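Local coordinates for protein glutamate--tRNA ligase (Methanothermobacter thermautotrophicus, PDB 3AII) that activates glutamate with ATP to form glutamyl-AMP and then transfers the glutamate to the acceptor end of tRNA, at residues A[167-176]-A[261-269]; A[251-259]-A[269-277]. All coordinates share one frame; numbering follows the deposited sequence.

Contact 1: residues A[167-176]-A[261-269]; sequences IQSDRMETYY and HPRTGTRYR
R263 and Y268 pack against the 3-10 turn 168-170 and the first turn of helix 172-184, through a salt bridge to D170 and a Met-aromatic contact with M172; both lie in the loop between strands 252-256 and 270-272, within the class I catalytic domain. R263 meets D170 end-on, NH1 and NH2 both bonding to the one oxygen OD2, NH1 at 2.8 Å. OD2 lies in the guanidinium plane, yet NH1 reaches it from above the carboxylate plane, the two flat groups being turned 76° apart. NH1 also donates to S169 OG at 2.9 Å, a hydroxyl that bonds D137 too, and I167 CG2 lies over one guanidinium face. A leucine here would remove these N-H groups and is likely to leave the D170 carboxylate without its counter-charge in this contact.

Further along, chi1 of -53° turns M172 CG away from its own carbonyl carbon and over the centre of the Y268 ring, a CH-pi contact 3.6 Å from the centroid, with SD farther off above that face. Y268 CD2 lies at the edge of the Y176 ring, whose OH bonds V270 O. One water joins Y268 OH to both S169 O (2.7 Å) and M172 N (3.1 Å).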
loop_
_atom_site.group_PDB
_atom_site.type_symbol
_atom_site.label_atom_id
_atom_site.label_comp_id
_atom_site.label_asym_id
_atom_site.label_seq_id
_atom_site.Cartn_x
_atom_site.Cartn_y
_atom_site.Cartn_z
ATOM N N ILE A 167 -1.476 1.005 21.362
ATOM C CA ILE A 167 -1.704 -0.363 20.879
ATOM C C ILE A 167 -2.875 -0.969 21.658
ATOM O O ILE A 167 -2.877 -0.987 22.884
ATOM C CB ILE A 167 -0.442 -1.231 21.027
ATOM C CG1 ILE A 167 0.712 -0.660 20.191
ATOM C CG2 ILE A 167 -0.708 -2.672 20.560
ATOM C CD1 ILE A 167 2.048 -1.331 20.494
ATOM N N GLN A 168 -3.900 -1.438 20.958
ATOM C CA GLN A 168 -5.118 -1.834 21.654
ATOM C C GLN A 168 -4.948 -3.018 22.601
ATOM O O GLN A 168 -5.637 -3.089 23.617
ATOM C CB GLN A 168 -6.272 -2.073 20.672
ATOM C CG GLN A 168 -6.772 -0.785 20.033
ATOM C CD GLN A 168 -8.089 -0.967 19.299
ATOM O OE1 GLN A 168 -8.273 -1.945 18.585
ATOM N NE2 GLN A 168 -9.012 -0.025 19.484
ATOM N N SER A 169 -4.025 -3.925 22.291
ATOM C CA SER A 169 -3.854 -5.077 23.171
ATOM C C SER A 169 -3.215 -4.687 24.503
ATOM O O SER A 169 -3.212 -5.477 25.442
ATOM C CB SER A 169 -3.062 -6.198 22.486
ATOM O OG SER A 169 -1.777 -5.755 22.114
ATOM N N ASP A 170 -2.709 -3.457 24.601
ATOM C CA ASP A 170 -2.218 -2.943 25.880
ATOM C C ASP A 170 -3.356 -2.384 26.722
ATOM O O ASP A 170 -3.151 -1.990 27.878
ATOM C CB ASP A 170 -1.233 -1.791 25.657
ATOM C CG ASP A 170 0.153 -2.260 25.268
ATOM O OD1 ASP A 170 0.849 -1.480 24.584
ATOM O OD2 ASP A 170 0.551 -3.378 25.652
ATOM N N ARG A 171 -4.549 -2.318 26.135
ATOM C CA ARG A 171 -5.673 -1.620 26.748
ATOM C C ARG A 171 -6.803 -2.528 27.217
ATOM O O ARG A 171 -7.907 -2.056 27.486
ATOM C CB ARG A 171 -6.224 -0.561 25.763
ATOM C CG ARG A 171 -5.189 0.532 25.439
ATOM C CD ARG A 171 -5.646 1.508 24.345
ATOM N NE ARG A 171 -6.870 2.244 24.680
ATOM C CZ ARG A 171 -6.899 3.344 25.434
ATOM N NH1 ARG A 171 -5.781 3.829 25.969
ATOM N NH2 ARG A 171 -8.056 3.950 25.678
ATOM N N MET A 172 -6.541 -3.830 27.339
ATOM C CA MET A 172 -7.636 -4.746 27.690
ATOM C C MET A 172 -8.397 -4.340 28.959
ATOM O O MET A 172 -9.629 -4.374 28.983
ATOM C CB MET A 172 -7.137 -6.196 27.778
ATOM C CG MET A 172 -6.402 -6.666 26.538
ATOM S SD MET A 172 -7.506 -6.751 25.113
ATOM C CE MET A 172 -8.638 -7.986 25.727
ATOM N N GLU A 173 -7.686 -3.954 30.023
ATOM C CA GLU A 173 -8.356 -3.595 31.268
ATOM C C GLU A 173 -9.215 -2.351 31.108
ATOM O O GLU A 173 -10.192 -2.158 31.828
ATOM C CB GLU A 173 -7.353 -3.435 32.416
ATOM C CG GLU A 173 -6.587 -4.713 32.697
ATOM C CD GLU A 173 -7.474 -5.799 33.291
ATOM O OE1 GLU A 173 -8.551 -5.461 33.843
ATOM O OE2 GLU A 173 -7.086 -6.987 33.210
ATOM N N THR A 174 -8.841 -1.511 30.146
ATOM C CA THR A 174 -9.639 -0.333 29.852
ATOM C C THR A 174 -10.973 -0.761 29.238
ATOM O O THR A 174 -12.045 -0.273 29.627
ATOM C CB THR A 174 -8.882 0.614 28.902
ATOM O OG1 THR A 174 -7.712 1.114 29.574
ATOM C CG2 THR A 174 -9.757 1.777 28.473
ATOM N N TYR A 175 -10.915 -1.679 28.273
ATOM C CA TYR A 175 -12.160 -2.163 27.676
ATOM C C TYR A 175 -13.022 -2.870 28.712
ATOM O O TYR A 175 -14.241 -2.795 28.649
ATOM C CB TYR A 175 -11.892 -3.075 26.474
ATOM C CG TYR A 175 -10.960 -2.450 25.471
ATOM C CD1 TYR A 175 -11.226 -1.185 24.943
ATOM C CD2 TYR A 175 -9.840 -3.126 25.026
ATOM C CE1 TYR A 175 -10.372 -0.608 24.028
ATOM C CE2 TYR A 175 -8.981 -2.561 24.114
ATOM C CZ TYR A 175 -9.252 -1.302 23.625
ATOM O OH TYR A 175 -8.387 -0.737 22.724
ATOM N N TYR A 176 -12.393 -3.584 29.642
ATOM C CA TYR A 176 -13.159 -4.268 30.696
ATOM C C TYR A 176 -13.803 -3.255 31.639
ATOM O O TYR A 176 -14.963 -3.398 32.016
ATOM C CB TYR A 176 -12.249 -5.220 31.482
ATOM C CG TYR A 176 -11.621 -6.338 30.669
ATOM C CD1 TYR A 176 -12.161 -6.753 29.453
ATOM C CD2 TYR A 176 -10.487 -6.991 31.134
ATOM C CE1 TYR A 176 -11.569 -7.764 28.720
ATOM C CE2 TYR A 176 -9.882 -8.000 30.411
ATOM C CZ TYR A 176 -10.433 -8.396 29.209
ATOM O OH TYR A 176 -9.827 -9.423 28.519
ATOM N N HIS A 261 -2.441 -14.803 21.677
ATOM C CA HIS A 261 -2.164 -13.535 21.019
ATOM C C HIS A 261 -0.651 -13.388 20.945
ATOM O O HIS A 261 0.040 -13.708 21.908
ATOM C CB HIS A 261 -2.756 -12.393 21.849
ATOM C CG HIS A 261 -2.821 -11.079 21.128
ATOM N ND1 HIS A 261 -1.713 -10.288 20.918
ATOM C CD2 HIS A 261 -3.871 -10.405 20.598
ATOM C CE1 HIS A 261 -2.072 -9.195 20.270
ATOM N NE2 HIS A 261 -3.378 -9.235 20.071
ATOM N N PRO A 262 -0.134 -12.892 19.819
ATOM C CA PRO A 262 1.325 -12.822 19.672
ATOM C C PRO A 262 2.001 -11.831 20.616
ATOM O O PRO A 262 3.174 -12.017 20.940
ATOM C CB PRO A 262 1.511 -12.411 18.207
ATOM C CG PRO A 262 0.279 -12.891 17.533
ATOM C CD PRO A 262 -0.817 -12.674 18.536
ATOM N N ARG A 263 1.283 -10.801 21.051
ATOM C CA ARG A 263 1.807 -9.885 22.069
ATOM C C ARG A 263 1.538 -10.325 23.499
ATOM O O ARG A 263 2.450 -10.393 24.323
ATOM C CB ARG A 263 1.241 -8.471 21.886
ATOM C CG ARG A 263 2.026 -7.606 20.937
ATOM C CD ARG A 263 1.499 -6.176 20.894
ATOM N NE ARG A 263 2.278 -5.250 21.717
ATOM C CZ ARG A 263 1.874 -4.728 22.872
ATOM N NH1 ARG A 263 0.680 -5.022 23.381
ATOM N NH2 ARG A 263 2.674 -3.885 23.518
ATOM N N THR A 264 0.277 -10.595 23.802
ATOM C CA THR A 264 -0.148 -10.828 25.174
ATOM C C THR A 264 -0.279 -12.311 25.524
ATOM O O THR A 264 -0.682 -12.656 26.628
ATOM C CB THR A 264 -1.486 -10.127 25.460
ATOM O OG1 THR A 264 -2.483 -10.631 24.564
ATOM C CG2 THR A 264 -1.350 -8.623 25.251
ATOM N N GLY A 265 0.055 -13.183 24.578
ATOM C CA GLY A 265 0.045 -14.614 24.848
ATOM C C GLY A 265 -1.332 -15.158 25.172
ATOM O O GLY A 265 -2.274 -14.960 24.408
ATOM N N THR A 266 -1.454 -15.839 26.310
ATOM C CA THR A 266 -2.735 -16.396 26.736
ATOM C C THR A 266 -3.292 -15.668 27.954
ATOM O O THR A 266 -4.154 -16.182 28.668
ATOM C CB THR A 266 -2.627 -17.902 27.051
ATOM O OG1 THR A 266 -1.628 -18.106 28.056
ATOM C CG2 THR A 266 -2.256 -18.688 25.797
ATOM N N ARG A 267 -2.800 -14.458 28.189
ATOM C CA ARG A 267 -3.287 -13.651 29.302
ATOM C C ARG A 267 -4.791 -13.395 29.253
ATOM O O ARG A 267 -5.463 -13.375 30.285
ATOM C CB ARG A 267 -2.551 -12.311 29.338
ATOM C CG ARG A 267 -1.263 -12.343 30.127
ATOM C CD ARG A 267 -1.338 -11.380 31.297
ATOM N NE ARG A 267 -1.075 -10.006 30.888
ATOM C CZ ARG A 267 -1.102 -8.963 31.711
ATOM N NH1 ARG A 267 -0.838 -7.748 31.250
ATOM N NH2 ARG A 267 -1.395 -9.132 32.992
ATOM N N TYR A 268 -5.319 -13.196 28.051
ATOM C CA TYR A 268 -6.709 -12.782 27.902
ATOM C C TYR A 268 -7.492 -13.757 27.043
ATOM O O TYR A 268 -6.962 -14.315 26.086
ATOM C CB TYR A 268 -6.782 -11.404 27.237
ATOM C CG TYR A 268 -5.987 -10.344 27.953
ATOM C CD1 TYR A 268 -4.784 -9.876 27.432
ATOM C CD2 TYR A 268 -6.438 -9.818 29.144
ATOM C CE1 TYR A 268 -4.051 -8.895 28.088
ATOM C CE2 TYR A 268 -5.712 -8.836 29.814
ATOM C CZ TYR A 268 -4.524 -8.383 29.280
ATOM O OH TYR A 268 -3.814 -7.406 29.950
ATOM N N ARG A 269 -8.761 -13.940 27.382
ATOM C CA ARG A 269 -9.659 -14.683 26.509
ATOM C C ARG A 269 -10.901 -13.871 26.181
ATOM O O ARG A 269 -11.695 -14.266 25.342
ATOM C CB ARG A 269 -10.067 -16.010 27.146
ATOM C CG ARG A 269 -11.045 -15.861 28.289
ATOM C CD ARG A 269 -11.546 -17.223 28.759
ATOM N NE ARG A 269 -10.464 -18.041 29.306
ATOM C CZ ARG A 269 -10.629 -19.279 29.757
ATOM N NH1 ARG A 269 -11.831 -19.840 29.715
ATOM N NH2 ARG A 269 -9.598 -19.956 30.244
HETATM O O HOH W 1 -3.819 -5.097 28.039
HETATM O O HOH W 2 -4.534 -7.164 32.562
HETATM O O HOH W 3 -9.541 -12.114 29.428
#

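Contact 2: residues A[251-259]-A[269-277]; sequences WVSMRIVEA and RVYPMMNFS
M254 and P272 face each other as a non-hydrogen-bonded pair where strands 252-256 and 270-272, consecutive in the chain, run antiparallel at 150°. The M254 side chain is worth following outward. Its CB lies 4.0 Å from Y271 O. The chain then bends at chi2 (-73°), which lays SD over the neighbouring strand, near Y271 O and 3.6 Å from P272 CA, with V270 CG1 a little farther off at 4.1 Å. CE meets the F276 ring obliquely, 3.9 Å from CE2, so that one thioether bridges the strand and the first turn of helix 274-284.

The backbone pairing is regular in the middle. R255 and Y271 form the hydrogen-bonded pair, with Y271 N to R255 O at 2.8 Å and a matching bond in return, both close to straight; V257 N continues the pattern to R269 O. On the sheet face opposite M254, the CB of V257 leans obliquely on the Y271 ring. At the other end M273 N bonds S253 O at 2.9 Å, but from 52° above the carbonyl plane, just where the strand gives way to the helix, with M273 at the N-cap position. Beyond it, W251 turns the six-membered part of its indole so that N275 CB lies over a face in a CH-pi contact, 3.6 Å from CZ3, while S253 CB packs 3.7 Å from F276 CB.

A classic beta bulge sets S253 and M254 together opposite V235 of strand 234-237. M254 also touches Y175 and T179 of helix 172-184, and W251 and F276 both reach L306 of helix 299-310, so helices 172-184 and 299-310 both cover the junction between strand 270-272 and helix 274-284.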
loop_
_atom_site.group_PDB
_atom_site.type_symbol
_atom_site.label_atom_id
_atom_site.label_comp_id
_atom_site.label_asym_id
_atom_site.label_seq_id
_atom_site.Cartn_x
_atom_site.Cartn_y
_atom_site.Cartn_z
ATOM N N TRP A 251 -25.996 -5.193 19.116
ATOM C CA TRP A 251 -24.768 -5.736 18.562
ATOM C C TRP A 251 -23.761 -6.141 19.643
ATOM O O TRP A 251 -23.796 -5.639 20.772
ATOM C CB TRP A 251 -24.160 -4.740 17.563
ATOM C CG TRP A 251 -23.862 -3.367 18.111
ATOM C CD1 TRP A 251 -24.695 -2.277 18.121
ATOM C CD2 TRP A 251 -22.617 -2.923 18.674
ATOM N NE1 TRP A 251 -24.052 -1.196 18.692
ATOM C CE2 TRP A 251 -22.774 -1.565 19.027
ATOM C CE3 TRP A 251 -21.387 -3.546 18.910
ATOM C CZ2 TRP A 251 -21.742 -0.816 19.609
ATOM C CZ3 TRP A 251 -20.362 -2.803 19.493
ATOM C CH2 TRP A 251 -20.548 -1.454 19.841
ATOM N N VAL A 252 -22.867 -7.056 19.279
ATOM C CA VAL A 252 -21.914 -7.648 20.216
ATOM C C VAL A 252 -20.678 -6.776 20.454
ATOM O O VAL A 252 -19.979 -6.393 19.509
ATOM C CB VAL A 252 -21.450 -9.027 19.711
ATOM C CG1 VAL A 252 -20.356 -9.587 20.595
ATOM C CG2 VAL A 252 -22.625 -9.983 19.658
ATOM N N SER A 253 -20.413 -6.474 21.723
ATOM C CA SER A 253 -19.255 -5.665 22.099
ATOM C C SER A 253 -18.084 -6.473 22.636
ATOM O O SER A 253 -16.942 -6.015 22.567
ATOM C CB SER A 253 -19.644 -4.598 23.127
ATOM O OG SER A 253 -20.135 -5.184 24.329
ATOM N N MET A 254 -18.354 -7.647 23.205
ATOM C CA MET A 254 -17.291 -8.499 23.771
ATOM C C MET A 254 -17.559 -9.957 23.462
ATOM O O MET A 254 -18.704 -10.408 23.575
ATOM C CB MET A 254 -17.238 -8.391 25.303
ATOM C CG MET A 254 -16.714 -7.121 25.888
ATOM S SD MET A 254 -14.903 -7.060 25.660
ATOM C CE MET A 254 -14.461 -5.575 26.553
ATOM N N ARG A 255 -16.502 -10.694 23.116
ATOM C CA ARG A 255 -16.616 -12.126 22.856
ATOM C C ARG A 255 -15.498 -12.885 23.549
ATOM O O ARG A 255 -14.520 -12.294 23.995
ATOM C CB ARG A 255 -16.568 -12.409 21.358
ATOM C CG ARG A 255 -15.293 -11.929 20.699
ATOM C CD ARG A 255 -15.219 -12.277 19.233
ATOM N NE ARG A 255 -13.914 -11.931 18.686
ATOM C CZ ARG A 255 -13.590 -12.056 17.404
ATOM N NH1 ARG A 255 -12.376 -11.721 16.988
ATOM N NH2 ARG A 255 -14.485 -12.514 16.536
ATOM N N ILE A 256 -15.653 -14.203 23.629
ATOM C CA ILE A 256 -14.636 -15.048 24.235
ATOM C C ILE A 256 -13.873 -15.745 23.114
ATOM O O ILE A 256 -14.490 -16.340 22.237
ATOM C CB ILE A 256 -15.279 -16.109 25.151
ATOM C CG1 ILE A 256 -16.099 -15.440 26.266
ATOM C CG2 ILE A 256 -14.195 -17.014 25.736
ATOM C CD1 ILE A 256 -17.040 -16.389 27.020
ATOM N N VAL A 257 -12.544 -15.649 23.135
ATOM C CA VAL A 257 -11.699 -16.278 22.119
ATOM C C VAL A 257 -10.574 -17.002 22.826
ATOM O O VAL A 257 -9.830 -16.393 23.599
ATOM C CB VAL A 257 -11.074 -15.235 21.172
ATOM C CG1 VAL A 257 -10.226 -15.918 20.075
ATOM C CG2 VAL A 257 -12.154 -14.344 20.566
ATOM N N GLU A 258 -10.445 -18.300 22.576
ATOM C CA GLU A 258 -9.379 -19.054 23.218
ATOM C C GLU A 258 -8.248 -19.253 22.235
ATOM O O GLU A 258 -8.209 -20.238 21.501
ATOM C CB GLU A 258 -9.899 -20.396 23.730
ATOM C CG GLU A 258 -11.041 -20.270 24.726
ATOM C CD GLU A 258 -11.493 -21.625 25.246
ATOM O OE1 GLU A 258 -10.712 -22.263 25.984
ATOM O OE2 GLU A 258 -12.623 -22.054 24.917
ATOM N N ALA A 259 -7.338 -18.291 22.198
ATOM C CA ALA A 259 -6.238 -18.332 21.247
ATOM C C ALA A 259 -5.070 -17.524 21.783
ATOM O O ALA A 259 -5.263 -16.536 22.479
ATOM C CB ALA A 259 -6.683 -17.781 19.887
ATOM N N ARG A 269 -8.761 -13.940 27.382
ATOM C CA ARG A 269 -9.659 -14.683 26.509
ATOM C C ARG A 269 -10.901 -13.871 26.181
ATOM O O ARG A 269 -11.695 -14.266 25.342
ATOM C CB ARG A 269 -10.067 -16.010 27.146
ATOM C CG ARG A 269 -11.045 -15.861 28.289
ATOM C CD ARG A 269 -11.546 -17.223 28.759
ATOM N NE ARG A 269 -10.464 -18.041 29.306
ATOM C CZ ARG A 269 -10.629 -19.279 29.757
ATOM N NH1 ARG A 269 -11.831 -19.840 29.715
ATOM N NH2 ARG A 269 -9.598 -19.956 30.244
ATOM N N VAL A 270 -11.088 -12.734 26.842
ATOM C CA VAL A 270 -12.272 -11.931 26.548
ATOM C C VAL A 270 -11.818 -10.714 25.748
ATOM O O VAL A 270 -11.004 -9.921 26.236
ATOM C CB VAL A 270 -13.010 -11.486 27.829
ATOM C CG1 VAL A 270 -14.253 -10.689 27.455
ATOM C CG2 VAL A 270 -13.412 -12.700 28.684
ATOM N N TYR A 271 -12.330 -10.583 24.521
ATOM C CA TYR A 271 -11.840 -9.570 23.575
ATOM C C TYR A 271 -12.952 -8.650 23.093
ATOM O O TYR A 271 -14.084 -9.094 22.873
ATOM C CB TYR A 271 -11.229 -10.254 22.349
ATOM C CG TYR A 271 -9.852 -10.802 22.608
ATOM C CD1 TYR A 271 -9.672 -12.081 23.123
ATOM C CD2 TYR A 271 -8.733 -10.022 22.364
ATOM C CE1 TYR A 271 -8.392 -12.571 23.356
ATOM C CE2 TYR A 271 -7.474 -10.498 22.594
ATOM C CZ TYR A 271 -7.309 -11.766 23.096
ATOM O OH TYR A 271 -6.027 -12.213 23.307
ATOM N N PRO A 272 -12.635 -7.361 22.900
ATOM C CA PRO A 272 -13.638 -6.432 22.382
ATOM C C PRO A 272 -13.814 -6.593 20.882
ATOM O O PRO A 272 -12.871 -6.949 20.146
ATOM C CB PRO A 272 -13.027 -5.057 22.686
ATOM C CG PRO A 272 -11.558 -5.301 22.581
ATOM C CD PRO A 272 -11.372 -6.679 23.222
ATOM N N MET A 273 -15.038 -6.341 20.434
ATOM C CA MET A 273 -15.313 -6.188 19.016
ATOM C C MET A 273 -14.987 -4.768 18.600
ATOM O O MET A 273 -15.005 -3.837 19.430
ATOM C CB MET A 273 -16.775 -6.504 18.709
ATOM C CG MET A 273 -17.167 -7.925 19.043
ATOM S SD MET A 273 -16.205 -9.099 18.081
ATOM C CE MET A 273 -16.965 -8.944 16.469
ATOM N N MET A 274 -14.667 -4.623 17.315
ATOM C CA MET A 274 -14.167 -3.368 16.771
ATOM C C MET A 274 -15.016 -2.141 17.145
ATOM O O MET A 274 -14.480 -1.112 17.573
ATOM C CB MET A 274 -14.005 -3.491 15.249
ATOM C CG MET A 274 -12.893 -2.631 14.683
ATOM S SD MET A 274 -13.518 -1.557 13.393
ATOM C CE MET A 274 -15.008 -1.019 14.205
ATOM N N ASN A 275 -16.330 -2.228 16.986
ATOM C CA ASN A 275 -17.148 -1.052 17.246
ATOM C C ASN A 275 -17.121 -0.572 18.695
ATOM O O ASN A 275 -17.313 0.612 18.955
ATOM C CB ASN A 275 -18.580 -1.254 16.743
ATOM C CG ASN A 275 -18.665 -1.139 15.236
ATOM O OD1 ASN A 275 -19.107 -2.059 14.539
ATOM N ND2 ASN A 275 -18.209 -0.014 14.720
ATOM N N PHE A 276 -16.883 -1.489 19.632
ATOM C CA PHE A 276 -16.748 -1.120 21.029
ATOM C C PHE A 276 -15.381 -0.489 21.298
ATOM O O PHE A 276 -15.289 0.597 21.877
ATOM C CB PHE A 276 -16.956 -2.330 21.965
ATOM C CG PHE A 276 -16.848 -1.975 23.447
ATOM C CD1 PHE A 276 -17.850 -1.260 24.087
ATOM C CD2 PHE A 276 -15.722 -2.341 24.176
ATOM C CE1 PHE A 276 -17.730 -0.924 25.441
ATOM C CE2 PHE A 276 -15.577 -2.000 25.506
ATOM C CZ PHE A 276 -16.604 -1.310 26.161
ATOM N N SER A 277 -14.311 -1.183 20.927
ATOM C CA SER A 277 -12.978 -0.667 21.225
ATOM C C SER A 277 -12.703 0.647 20.499
ATOM O O SER A 277 -12.064 1.531 21.064
ATOM C CB SER A 277 -11.895 -1.692 20.895
ATOM O OG SER A 277 -11.924 -2.011 19.506
HETATM O O HOH W 4 -11.990 -9.545 19.015
#

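Overall arrangement
Contact 1 and contact 2 have centres about 11 Å apart in the catalytic domain, and share R269. Along the chain the order is 167-176, 251-259, 261-269, 269-277, so the segments alternate. Strands 252-256 and 270-272 belong to a four-stranded antiparallel sheet; the loop between them returns to helix 172-184 in contact 1, and that helix also packs on contact 2, with Y175 O 3.5 Å from M254 CE. The V252 side chain is about 10 Å from the zinc bound by C191, C193, C208 and C210. The two contacts thus join the sheet that carries strands 252-256 and 270-272 to helix 172-184, within the catalytic domain.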